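Local coordinates for adhesin (Streptococcus sanguinis SK1 = NCTC 7863, PDB 6VT2), which binds sialylated glycans through two tandem Siglec-like modules, and so probably attaches the streptococcus to sialoglycans of its host, at residues D375-V380 and R392-A397. Residues are numbered along the deposited sequence; the frame is centred on the assembly and turned at random.
With CA (calcium ion), chain G.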
loop_
_atom_site.group_PDB
_atom_site.type_symbol
_atom_site.label_atom_id
_atom_site.label_comp_id
_atom_site.label_asym_id
_atom_site.label_seq_id
_atom_site.Cartn_x
_atom_site.Cartn_y
_atom_site.Cartn_z
ATOM N N ASP A 375 2.956 12.976 62.686
ATOM C CA ASP A 375 3.713 14.185 62.391
ATOM C C ASP A 375 3.173 14.958 61.189
ATOM O O ASP A 375 3.750 15.986 60.792
ATOM C CB ASP A 375 5.192 13.860 62.190
ATOM C CG ASP A 375 5.473 13.000 60.934
ATOM O OD1 ASP A 375 4.543 12.670 60.191
ATOM O OD2 ASP A 375 6.635 12.641 60.713
ATOM N N GLY A 376 2.081 14.500 60.614
ATOM C CA GLY A 376 1.457 15.216 59.536
ATOM C C GLY A 376 2.003 14.863 58.152
ATOM O O GLY A 376 1.456 15.358 57.161
ATOM N N SER A 377 3.087 14.111 58.067
ATOM C CA SER A 377 3.449 13.513 56.794
ATOM C C SER A 377 2.326 12.597 56.363
ATOM O O SER A 377 1.511 12.156 57.170
ATOM C CB SER A 377 4.741 12.757 56.927
ATOM O OG SER A 377 4.592 11.633 57.736
ATOM N N VAL A 378 2.226 12.407 55.043
ATOM C CA VAL A 378 1.135 11.670 54.465
ATOM C C VAL A 378 1.720 10.509 53.697
ATOM O O VAL A 378 2.581 10.694 52.834
ATOM C CB VAL A 378 0.266 12.539 53.560
ATOM C CG1 VAL A 378 -0.882 11.640 52.992
ATOM C CG2 VAL A 378 -0.301 13.666 54.307
ATOM N N THR A 379 1.296 9.312 54.053
ATOM C CA THR A 379 1.613 8.128 53.269
ATOM C C THR A 379 0.522 7.932 52.237
ATOM O O THR A 379 -0.647 7.861 52.587
ATOM C CB THR A 379 1.688 6.895 54.144
ATOM O OG1 THR A 379 2.630 7.158 55.176
ATOM C CG2 THR A 379 2.174 5.694 53.325
ATOM N N VAL A 380 0.922 7.840 50.978
ATOM C CA VAL A 380 0.030 7.599 49.874
ATOM C C VAL A 380 0.212 6.135 49.505
ATOM O O VAL A 380 1.318 5.703 49.169
ATOM C CB VAL A 380 0.386 8.502 48.700
ATOM C CG1 VAL A 380 -0.493 8.267 47.532
ATOM C CG2 VAL A 380 0.341 9.974 49.102
ATOM N N ARG A 392 3.904 2.938 47.280
ATOM C CA ARG A 392 3.578 4.035 48.182
ATOM C C ARG A 392 4.378 5.258 47.791
ATOM O O ARG A 392 5.387 5.167 47.074
ATOM C CB ARG A 392 3.883 3.658 49.636
ATOM C CG ARG A 392 3.081 2.509 50.124
ATOM C CD ARG A 392 3.381 2.207 51.621
ATOM N NE ARG A 392 2.623 1.042 51.936
ATOM C CZ ARG A 392 2.051 0.780 53.092
ATOM N NH1 ARG A 392 2.209 1.632 54.116
ATOM N NH2 ARG A 392 1.324 -0.294 53.216
ATOM N N ASP A 393 3.919 6.415 48.287
ATOM C CA ASP A 393 4.665 7.653 48.213
ATOM C C ASP A 393 4.502 8.291 49.573
ATOM O O ASP A 393 3.605 7.927 50.335
ATOM C CB ASP A 393 4.187 8.572 47.107
ATOM C CG ASP A 393 4.742 8.207 45.734
ATOM O OD1 ASP A 393 5.945 7.949 45.653
ATOM O OD2 ASP A 393 4.014 8.250 44.744
ATOM N N THR A 394 5.399 9.209 49.890
ATOM C CA THR A 394 5.328 9.973 51.126
ATOM C C THR A 394 5.278 11.443 50.770
ATOM O O THR A 394 6.063 11.917 49.940
ATOM C CB THR A 394 6.524 9.696 52.012
ATOM O OG1 THR A 394 6.544 8.321 52.387
ATOM C CG2 THR A 394 6.403 10.599 53.312
ATOM N N ILE A 395 4.343 12.165 51.342
ATOM C CA ILE A 395 4.387 13.644 51.268
ATOM C C ILE A 395 4.919 14.089 52.635
ATOM O O ILE A 395 4.303 13.786 53.605
ATOM C CB ILE A 395 3.017 14.212 50.997
ATOM C CG1 ILE A 395 2.394 13.584 49.753
ATOM C CG2 ILE A 395 3.026 15.711 50.946
ATOM C CD1 ILE A 395 0.994 13.971 49.544
ATOM N N THR A 396 6.013 14.812 52.657
ATOM C CA THR A 396 6.652 15.176 53.930
ATOM C C THR A 396 5.853 16.246 54.663
ATOM O O THR A 396 5.161 16.960 54.059
ATOM C CB THR A 396 8.106 15.559 53.677
ATOM O OG1 THR A 396 8.086 16.614 52.733
ATOM C CG2 THR A 396 8.895 14.399 53.148
ATOM N N ALA A 397 6.045 16.300 55.969
ATOM C CA ALA A 397 5.331 17.201 56.882
ATOM C C ALA A 397 5.677 18.660 56.575
ATOM O O ALA A 397 4.819 19.441 56.672
ATOM C CB ALA A 397 5.633 16.829 58.298
HETATM CA CA CA G . 5.765 7.728 43.149
HETATM O O HOH W 1 5.276 7.116 54.425
HETATM O O HOH W 2 6.985 8.713 41.209
HETATM O O HOH W 3 8.013 6.916 43.493
HETATM O O HOH W 4 6.511 9.926 43.506
#
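The antiparallel β hairpin of the C-terminal atypical Rib domain joins V378-V380 to D393-I395, and its second strand delivers a carboxylate to a calcium site. V378 and I395 form one hydrogen-bonded pair, with V378 N to I395 O at 2.9 Å and I395 N returning a bond to V378 O. V380 and D393 form the next, where the bond from V380 N reaches D393 O at 2.8 Å, tilted 29° from the carbonyl plane.

Between them the non-hydrogen-bonded pair T379 and T394 turns both hydroxyls to the face of the sheet away from V378, V380 and I395, where one water bridges T379 OG1 and T394 OG1; N373 ND2 also bonds T379 OG1. With CG2 of T379 anti to its backbone nitrogen, the methyl lies against the extended R392 chain, 4.1 Å from R392 CD, and the guanidinium continues to a salt bridge with D385.

D393 grips the calcium with both carboxylate oxygens, OD1 at 2.5 Å and OD2 at 2.4 Å. T324, the Y327 carbonyl and three waters share the ion, and Y382 OH bonds OD2, which would steady the carboxylate's rotation. The two backbone bonds to V380 hold the D393 main chain in register, which should help place its carboxylate at the ion.

At the other end, D375 OD1 accepts from S377 N, closing an Asx turn, and from S377 OG on its syn lone pair. The A397 methyl packs against this turn, 3.2 Å from D375 O.

V378, V380, I395 and D393 share the inner face of the three-stranded sheet, whose central strand 378-381 is flanked by 369-372 and 392-395. Here V380 CG2 meets I395 CD1 at 4.1 Å; V378 and I395 rest on V356 of helix 346-360, while V380 meets Y370 of strand 369-372.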